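PDB 5JY1: putative short-chain dehydrogenase/reductase from Burkholderia xenovorans, which binds NAD and, as a member of the short-chain dehydrogenase/reductase family, is probably an oxidoreductase, perhaps a 3-oxoacyl-[acyl-carrier-protein] reductase. Local coordinates for residues L116-T127 against D163-L174; R141-F149 against F237-F245. All coordinates share one frame; numbering follows the deposited sequence.

Overall arrangement
The fold is the Rossmann fold of the SDR family, a parallel sheet of seven strands flanked by helices. Contact 1 pairs helices 113-141 and 162-182; contact 2 sets strand 144-149, the fifth of the sheet, against the end of helix 227-239. The centres of contact 1 and contact 2 lie about 22 Å apart. Along the chain the segments alternate: 116-127, 141-149, 163-174, 237-245. Strand 144-149 follows helix 113-141 directly and also joins the two sites in space, since K168 NZ probably hydrogen-bonds F149 O at 2.9 Å and N148 packs on T127 and I171. The strand thus runs from the packing of contact 2 toward the NAD pocket, to which Y164, K168 and F149 belong.

Contact 1 (L116-T127 against D163-L174); sequences LEQTLTTSLWAT and DYNTAKAGIVGL. With NAD (nicotinamide-adenine-dinucleotide), chain E; ACT (acetate ion), chain H.
The YxxxK motif of the SDR active site, Y164 and K168, lies on helix 162-182, which packs nearly parallel against helix 113-141: the axes of the two segments run 13° from parallel, 8.5 Å apart at closest. A167 fills the centre, its CB 3.7 Å from T119 CG2, with L120 CD2 and S123 CB also against it. Further along, L124 is a knob in the hole formed by A167, G170, I171 and L174; chi1 near 180° (-173°) swings its CG away from the backbone N, so that CD1 lies over the bare backbone of G170. T127 CG2 packs on L174 CD2, and T127 OG1 turns back to S123 O, which takes T127 N on the opposite face of its carbonyl plane. At the other end, L116 CD1 slides past D163 CB, and T119 OG1 stands 2.9 Å from D163 OD2, though M115 O competes for the same proton; D163 is further held by T103 and, in a salt bridge, by K111.

On the cofactor side, the Y164 hydroxyl lies 2.7 Å from NAD O2D, which sits at the ring edge, and also close to an acetate oxygen. In K168, chi1 (-68°) sets CG over the centre of the Y164 ring face, and a bend at chi2 starts the chain toward the ribose, where NZ donates to NAD O3D at 2.9 Å. A water that S123 OG meets at 2.7 Å accepts from the same NZ. These two bonds fix the lysine end between ribose and S123, consistent with the YxxxK arrangement of SDR enzymes.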
# COMPACT_ATOMS: atom_id res chain seq x y z
N LEU A 116 6.18 3.80 25.66
CA LEU A 116 6.03 4.51 24.39
C LEU A 116 7.05 5.64 24.27
O LEU A 116 7.64 5.83 23.20
CB LEU A 116 4.61 5.06 24.25
CG LEU A 116 4.37 5.86 22.96
CD1 LEU A 116 4.58 4.97 21.73
CD2 LEU A 116 2.97 6.47 22.93
N GLU A 117 7.28 6.38 25.35
CA GLU A 117 8.29 7.43 25.30
C GLU A 117 9.67 6.86 24.97
O GLU A 117 10.40 7.41 24.15
CB GLU A 117 8.32 8.17 26.64
CG GLU A 117 9.29 9.34 26.67
CD GLU A 117 9.21 10.13 27.98
OE1 GLU A 117 8.42 9.73 28.87
OE2 GLU A 117 9.93 11.13 28.10
N GLN A 118 10.04 5.74 25.61
CA GLN A 118 11.35 5.15 25.37
C GLN A 118 11.48 4.67 23.94
O GLN A 118 12.53 4.85 23.31
CB GLN A 118 11.58 4.00 26.35
CG GLN A 118 12.94 3.35 26.22
CD GLN A 118 13.04 2.08 27.05
OE1 GLN A 118 13.34 1.01 26.53
NE2 GLN A 118 12.78 2.20 28.35
N THR A 119 10.43 4.05 23.40
CA THR A 119 10.49 3.56 22.03
C THR A 119 10.49 4.70 21.03
O THR A 119 11.23 4.65 20.04
CB THR A 119 9.32 2.60 21.77
OG1 THR A 119 9.45 1.46 22.63
CG2 THR A 119 9.34 2.13 20.35
N LEU A 120 9.70 5.75 21.27
CA LEU A 120 9.77 6.93 20.41
C LEU A 120 11.16 7.55 20.43
O LEU A 120 11.67 7.99 19.39
CB LEU A 120 8.71 7.96 20.83
CG LEU A 120 7.26 7.63 20.49
CD1 LEU A 120 6.35 8.63 21.17
CD2 LEU A 120 7.00 7.63 18.98
N THR A 121 11.82 7.57 21.60
CA THR A 121 13.15 8.15 21.69
C THR A 121 14.18 7.32 20.92
O THR A 121 14.94 7.85 20.10
CB THR A 121 13.59 8.30 23.14
OG1 THR A 121 12.66 9.13 23.85
CG2 THR A 121 14.99 8.91 23.23
N THR A 122 14.22 6.00 21.17
CA THR A 122 15.30 5.19 20.61
C THR A 122 15.11 4.91 19.13
O THR A 122 16.10 4.70 18.41
CB THR A 122 15.45 3.86 21.37
OG1 THR A 122 14.26 3.08 21.20
CG2 THR A 122 15.70 4.10 22.84
N SER A 123 13.87 4.89 18.65
CA SER A 123 13.62 4.71 17.23
C SER A 123 13.42 6.05 16.52
O SER A 123 14.25 6.44 15.68
CB SER A 123 12.40 3.80 17.02
OG SER A 123 12.69 2.49 17.48
N LEU A 124 12.38 6.79 16.89
CA LEU A 124 11.98 7.92 16.06
C LEU A 124 12.89 9.13 16.26
O LEU A 124 13.42 9.67 15.29
CB LEU A 124 10.52 8.28 16.34
CG LEU A 124 9.90 9.34 15.43
CD1 LEU A 124 10.05 8.94 13.97
CD2 LEU A 124 8.43 9.55 15.79
N TRP A 125 13.06 9.58 17.51
CA TRP A 125 13.91 10.74 17.75
C TRP A 125 15.34 10.48 17.31
O TRP A 125 15.99 11.34 16.71
CB TRP A 125 13.86 11.12 19.23
CG TRP A 125 12.62 11.90 19.58
CD1 TRP A 125 11.48 11.43 20.18
CD2 TRP A 125 12.41 13.30 19.36
NE1 TRP A 125 10.57 12.45 20.34
CE2 TRP A 125 11.12 13.61 19.85
CE3 TRP A 125 13.19 14.32 18.80
CZ2 TRP A 125 10.59 14.91 19.81
CZ3 TRP A 125 12.67 15.60 18.75
CH2 TRP A 125 11.38 15.88 19.25
N ALA A 126 15.86 9.28 17.61
CA ALA A 126 17.21 8.94 17.18
C ALA A 126 17.37 9.11 15.67
O ALA A 126 18.39 9.63 15.21
CB ALA A 126 17.54 7.51 17.59
N THR A 127 16.39 8.63 14.90
CA THR A 127 16.44 8.76 13.45
C THR A 127 16.35 10.22 13.02
O THR A 127 17.13 10.69 12.18
CB THR A 127 15.31 7.94 12.82
OG1 THR A 127 15.53 6.55 13.09
CG2 THR A 127 15.23 8.15 11.33
N ASP A 163 3.78 -0.12 21.00
CA ASP A 163 4.64 1.06 21.02
C ASP A 163 5.65 1.03 19.88
O ASP A 163 5.87 2.03 19.19
CB ASP A 163 5.34 1.20 22.38
CG ASP A 163 6.08 -0.07 22.81
OD1 ASP A 163 5.72 -1.19 22.39
OD2 ASP A 163 7.05 0.04 23.59
N TYR A 164 6.29 -0.13 19.68
CA TYR A 164 7.21 -0.32 18.57
C TYR A 164 6.53 -0.06 17.23
O TYR A 164 7.07 0.66 16.38
CB TYR A 164 7.74 -1.75 18.67
CG TYR A 164 8.67 -2.22 17.59
CD1 TYR A 164 10.02 -1.93 17.63
CD2 TYR A 164 8.20 -3.00 16.54
CE1 TYR A 164 10.88 -2.38 16.65
CE2 TYR A 164 9.05 -3.46 15.56
CZ TYR A 164 10.39 -3.15 15.62
OH TYR A 164 11.24 -3.60 14.65
N ASN A 165 5.33 -0.62 17.05
CA ASN A 165 4.61 -0.46 15.79
C ASN A 165 4.31 1.01 15.50
O ASN A 165 4.39 1.46 14.35
CB ASN A 165 3.29 -1.25 15.81
CG ASN A 165 3.48 -2.73 16.06
OD1 ASN A 165 4.57 -3.29 15.86
ND2 ASN A 165 2.42 -3.38 16.52
N THR A 166 3.95 1.76 16.54
CA THR A 166 3.67 3.18 16.40
C THR A 166 4.92 3.96 16.01
O THR A 166 4.91 4.75 15.06
CB THR A 166 3.09 3.70 17.71
OG1 THR A 166 1.85 3.03 17.96
CG2 THR A 166 2.86 5.21 17.66
N ALA A 167 6.03 3.73 16.73
CA ALA A 167 7.25 4.49 16.46
C ALA A 167 7.81 4.15 15.08
O ALA A 167 8.22 5.05 14.34
CB ALA A 167 8.29 4.21 17.54
N LYS A 168 7.82 2.87 14.71
CA LYS A 168 8.37 2.48 13.41
C LYS A 168 7.47 2.93 12.26
O LYS A 168 7.96 3.22 11.17
CB LYS A 168 8.60 0.96 13.37
CG LYS A 168 9.72 0.44 14.28
CD LYS A 168 11.08 1.00 13.88
CE LYS A 168 12.21 0.13 14.43
NZ LYS A 168 13.54 0.56 13.91
N ALA A 169 6.16 3.04 12.50
CA ALA A 169 5.30 3.67 11.49
C ALA A 169 5.68 5.13 11.30
O ALA A 169 5.73 5.62 10.16
CB ALA A 169 3.83 3.53 11.90
N GLY A 170 5.95 5.85 12.40
CA GLY A 170 6.44 7.21 12.28
C GLY A 170 7.69 7.31 11.43
O GLY A 170 7.86 8.27 10.66
N ILE A 171 8.58 6.32 11.54
CA ILE A 171 9.81 6.30 10.74
C ILE A 171 9.48 6.34 9.25
O ILE A 171 10.17 7.00 8.46
CB ILE A 171 10.66 5.06 11.09
CG1 ILE A 171 11.17 5.14 12.52
CG2 ILE A 171 11.82 4.91 10.11
CD1 ILE A 171 12.24 6.19 12.71
N VAL A 172 8.43 5.62 8.84
CA VAL A 172 8.05 5.62 7.43
C VAL A 172 7.60 7.01 6.99
O VAL A 172 7.97 7.49 5.90
CB VAL A 172 6.97 4.56 7.16
CG1 VAL A 172 6.50 4.64 5.71
CG2 VAL A 172 7.50 3.17 7.47
N GLY A 173 6.80 7.69 7.81
CA GLY A 173 6.39 9.04 7.47
C GLY A 173 7.57 9.99 7.37
O GLY A 173 7.62 10.84 6.47
N LEU A 174 8.53 9.86 8.28
CA LEU A 174 9.72 10.70 8.25
C LEU A 174 10.57 10.40 7.02
O LEU A 174 11.10 11.33 6.38
CB LEU A 174 10.52 10.50 9.53
CG LEU A 174 11.84 11.26 9.67
CD1 LEU A 174 11.61 12.77 9.48
CD2 LEU A 174 12.47 10.97 11.03
PA NAD E . 19.69 -5.99 18.02
O1A NAD E . 18.94 -5.98 19.32
O2A NAD E . 20.30 -7.34 17.69
O5B NAD E . 20.88 -4.82 18.01
C5B NAD E . 20.53 -3.58 18.50
C4B NAD E . 21.83 -2.69 18.58
O4B NAD E . 21.50 -1.50 18.93
C3B NAD E . 22.74 -3.25 19.73
O3B NAD E . 24.06 -3.36 19.29
C2B NAD E . 22.59 -2.20 20.81
O2B NAD E . 23.77 -2.23 21.76
C1B NAD E . 22.52 -1.09 20.11
N9A NAD E . 21.93 -0.02 20.88
C8A NAD E . 20.92 -0.14 21.76
N7A NAD E . 20.68 1.06 22.26
C5A NAD E . 21.53 1.92 21.70
C6A NAD E . 21.69 3.29 21.89
N6A NAD E . 21.05 4.32 22.70
N1A NAD E . 22.62 3.94 21.20
C2A NAD E . 23.41 3.26 20.31
N3A NAD E . 23.27 1.92 20.13
C4A NAD E . 22.30 1.26 20.84
O3 NAD E . 18.64 -5.53 16.83
PN NAD E . 18.35 -6.24 15.39
O1N NAD E . 17.48 -7.46 15.61
O2N NAD E . 19.62 -6.64 14.63
O5D NAD E . 17.45 -5.15 14.52
C5D NAD E . 18.11 -4.01 13.96
C4D NAD E . 17.07 -3.09 13.25
O4D NAD E . 16.27 -3.81 12.47
C3D NAD E . 16.16 -2.46 14.31
O3D NAD E . 15.81 -1.20 13.97
C2D NAD E . 14.92 -3.38 14.30
O2D NAD E . 13.79 -2.62 14.89
C1D NAD E . 14.76 -3.67 13.03
N1N NAD E . 14.07 -4.93 12.81
C2N NAD E . 14.71 -6.11 12.96
C3N NAD E . 14.05 -7.32 12.75
C7N NAD E . 14.75 -8.65 12.93
O7N NAD E . 14.22 -9.69 12.56
N7N NAD E . 16.03 -8.70 13.51
C4N NAD E . 12.72 -7.31 12.39
C5N NAD E . 12.08 -6.13 12.23
C6N NAD E . 12.76 -4.92 12.44
C ACT H . 12.91 -6.28 16.18
O ACT H . 11.92 -7.03 16.07
OXT ACT H . 12.71 -5.07 15.95
CH3 ACT H . 14.26 -6.81 16.57
O HOH W 1 14.61 0.85 16.57

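Contact 2 (R141-F149 against F237-F245); sequences RRWGRIVNF and FFASEMSRF
R145 reaches from strand 144-149 of the Rossmann sheet to the turn that ends helix 227-239 and grips S240 O side-on with two nitrogens. NE bonds it at 2.9 Å (161°) and NH2 less straightly at 3.3 Å; S240 O lies in the guanidinium plane, while both nitrogens come to it from the same face of its carbonyl, well above that plane. The arginine chain, folded at chi2 (-78°), brings CD to F238 O and CG to A239 O, an oxygen buried here without a hydrogen-bond partner. Beside it the W143 indole lies over the guanidinium, CZ2 3.7 Å above its plane, while NH1 turns back to G144 O at 3.0 Å and so fixes the rotation of the group.

W143 NE1 donates to E241 OE2 at 2.8 Å, with the oxygen near the ring plane but the carboxylate met from above its own plane. The other oxygen, OE1, holds R244 NE in a salt bridge and only a long one to R145 NH2; R244 is bound more strongly by D230 of the third subunit. Behind S240 an ST turn, S240 OG taking M242 N, shapes the loop, and S243 OG donates to F237 O. Farther up the strand V147 CG2 rests on F238 CB, and a water donates to both I146 O and F238 O, 2.9 Å from each.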
# COMPACT_ATOMS: atom_id res chain seq x y z
N ARG A 141 27.89 18.43 -0.01
CA ARG A 141 28.53 17.62 -1.05
C ARG A 141 27.56 17.21 -2.15
O ARG A 141 28.00 16.59 -3.13
CB ARG A 141 29.16 16.39 -0.40
CG ARG A 141 30.37 16.75 0.45
CD ARG A 141 30.71 15.67 1.44
NE ARG A 141 31.88 16.04 2.23
CZ ARG A 141 31.85 16.90 3.25
NH1 ARG A 141 30.71 17.47 3.62
NH2 ARG A 141 32.97 17.19 3.90
N ARG A 142 26.28 17.55 -2.00
CA ARG A 142 25.24 17.19 -2.97
C ARG A 142 25.24 15.69 -3.25
O ARG A 142 25.14 15.25 -4.40
CB ARG A 142 25.39 18.00 -4.26
CG ARG A 142 25.37 19.52 -4.06
CD ARG A 142 24.03 19.99 -3.55
NE ARG A 142 23.76 21.41 -3.83
CZ ARG A 142 23.73 22.37 -2.91
NH1 ARG A 142 23.97 22.10 -1.64
NH2 ARG A 142 23.45 23.62 -3.26
N TRP A 143 25.36 14.89 -2.19
CA TRP A 143 25.32 13.43 -2.31
C TRP A 143 25.01 12.85 -0.94
O TRP A 143 25.73 13.12 0.02
CB TRP A 143 26.66 12.89 -2.85
CG TRP A 143 26.58 11.50 -3.51
CD1 TRP A 143 26.57 11.24 -4.85
CD2 TRP A 143 26.52 10.21 -2.86
NE1 TRP A 143 26.49 9.88 -5.08
CE2 TRP A 143 26.47 9.23 -3.87
CE3 TRP A 143 26.50 9.80 -1.52
CZ2 TRP A 143 26.40 7.86 -3.59
CZ3 TRP A 143 26.44 8.45 -1.24
CH2 TRP A 143 26.39 7.49 -2.27
N GLY A 144 23.97 12.03 -0.86
CA GLY A 144 23.65 11.38 0.40
C GLY A 144 22.78 10.17 0.21
O GLY A 144 21.98 10.10 -0.73
N ARG A 145 22.93 9.20 1.11
CA ARG A 145 22.09 8.01 1.17
C ARG A 145 21.71 7.79 2.62
O ARG A 145 22.59 7.62 3.48
CB ARG A 145 22.82 6.77 0.63
CG ARG A 145 23.26 6.90 -0.81
CD ARG A 145 22.08 6.70 -1.75
NE ARG A 145 22.47 6.65 -3.16
CZ ARG A 145 22.62 7.70 -3.95
NH1 ARG A 145 22.43 8.94 -3.49
NH2 ARG A 145 22.97 7.52 -5.22
N ILE A 146 20.41 7.81 2.91
CA ILE A 146 19.91 7.53 4.25
C ILE A 146 19.07 6.26 4.18
O ILE A 146 18.17 6.16 3.34
CB ILE A 146 19.10 8.71 4.81
CG1 ILE A 146 20.01 9.94 4.92
CG2 ILE A 146 18.49 8.36 6.18
CD1 ILE A 146 19.30 11.23 5.34
N VAL A 147 19.39 5.29 5.04
CA VAL A 147 18.69 4.01 5.09
C VAL A 147 18.08 3.89 6.48
O VAL A 147 18.81 3.75 7.47
CB VAL A 147 19.63 2.82 4.83
CG1 VAL A 147 18.85 1.51 4.73
CG2 VAL A 147 20.49 3.04 3.58
N ASN A 148 16.75 3.93 6.56
CA ASN A 148 16.06 3.75 7.83
C ASN A 148 15.50 2.33 7.91
O ASN A 148 15.34 1.65 6.90
CB ASN A 148 14.93 4.77 7.99
CG ASN A 148 15.45 6.18 8.10
OD1 ASN A 148 16.55 6.39 8.61
ND2 ASN A 148 14.68 7.16 7.62
N PHE A 149 15.25 1.87 9.13
CA PHE A 149 14.72 0.53 9.35
C PHE A 149 13.37 0.62 10.04
O PHE A 149 13.25 1.25 11.09
CB PHE A 149 15.69 -0.33 10.17
CG PHE A 149 16.81 -0.91 9.36
CD1 PHE A 149 16.65 -2.11 8.71
CD2 PHE A 149 18.01 -0.24 9.24
CE1 PHE A 149 17.68 -2.66 7.95
CE2 PHE A 149 19.05 -0.78 8.49
CZ PHE A 149 18.88 -1.99 7.84
N PHE A 237 22.71 -1.78 -1.61
CA PHE A 237 21.95 -1.22 -2.73
C PHE A 237 21.49 0.20 -2.42
O PHE A 237 21.75 1.13 -3.20
CB PHE A 237 20.74 -2.11 -3.04
CG PHE A 237 19.80 -1.53 -4.08
CD1 PHE A 237 20.18 -1.43 -5.41
CD2 PHE A 237 18.53 -1.11 -3.72
CE1 PHE A 237 19.32 -0.90 -6.37
CE2 PHE A 237 17.65 -0.58 -4.67
CZ PHE A 237 18.05 -0.49 -5.99
N PHE A 238 20.84 0.40 -1.27
CA PHE A 238 20.30 1.70 -0.92
C PHE A 238 21.36 2.69 -0.47
O PHE A 238 21.02 3.85 -0.20
CB PHE A 238 19.24 1.55 0.18
CG PHE A 238 17.91 1.06 -0.33
CD1 PHE A 238 17.17 1.84 -1.21
CD2 PHE A 238 17.40 -0.16 0.06
CE1 PHE A 238 15.95 1.40 -1.69
CE2 PHE A 238 16.19 -0.61 -0.41
CZ PHE A 238 15.46 0.17 -1.29
N ALA A 239 22.62 2.27 -0.36
CA ALA A 239 23.71 3.16 0.02
C ALA A 239 24.62 3.51 -1.14
O ALA A 239 25.62 4.23 -0.94
CB ALA A 239 24.54 2.52 1.14
N SER A 240 24.32 3.06 -2.35
CA SER A 240 25.23 3.11 -3.49
C SER A 240 24.59 3.85 -4.66
O SER A 240 23.45 4.31 -4.60
CB SER A 240 25.62 1.69 -3.92
OG SER A 240 24.51 1.03 -4.53
N GLU A 241 25.36 3.96 -5.76
CA GLU A 241 24.82 4.54 -6.97
C GLU A 241 23.77 3.65 -7.63
O GLU A 241 23.03 4.13 -8.49
CB GLU A 241 25.93 4.85 -7.99
CG GLU A 241 26.87 5.96 -7.59
CD GLU A 241 26.28 7.38 -7.71
OE1 GLU A 241 25.13 7.55 -8.17
OE2 GLU A 241 27.01 8.33 -7.37
N MET A 242 23.69 2.37 -7.24
CA MET A 242 22.71 1.49 -7.86
C MET A 242 21.28 1.99 -7.62
O MET A 242 20.40 1.74 -8.45
CB MET A 242 22.84 0.07 -7.33
CG MET A 242 24.19 -0.57 -7.60
SD MET A 242 24.20 -2.28 -7.02
CE MET A 242 23.15 -3.09 -8.24
N SER A 243 21.05 2.65 -6.49
CA SER A 243 19.73 3.15 -6.13
C SER A 243 19.59 4.65 -6.35
O SER A 243 18.73 5.28 -5.74
CB SER A 243 19.42 2.80 -4.68
OG SER A 243 20.37 3.44 -3.83
N ARG A 244 20.43 5.23 -7.23
CA ARG A 244 20.46 6.67 -7.44
C ARG A 244 19.14 7.24 -7.94
O ARG A 244 18.94 8.46 -7.86
CB ARG A 244 21.59 7.04 -8.42
CG ARG A 244 21.29 6.56 -9.84
CD ARG A 244 22.53 6.41 -10.69
NE ARG A 244 23.34 7.63 -10.75
CZ ARG A 244 23.26 8.54 -11.72
NH1 ARG A 244 22.40 8.39 -12.71
NH2 ARG A 244 24.06 9.60 -11.69
N PHE A 245 18.24 6.41 -8.49
CA PHE A 245 16.95 6.88 -8.96
C PHE A 245 15.79 6.34 -8.11
O PHE A 245 14.64 6.39 -8.54
CB PHE A 245 16.76 6.52 -10.44
CG PHE A 245 15.86 7.47 -11.21
CD1 PHE A 245 16.03 8.85 -11.14
CD2 PHE A 245 14.86 6.97 -12.05
CE1 PHE A 245 15.21 9.72 -11.87
CE2 PHE A 245 14.03 7.83 -12.78
CZ PHE A 245 14.20 9.20 -12.69
O HOH W 2 18.50 4.88 0.77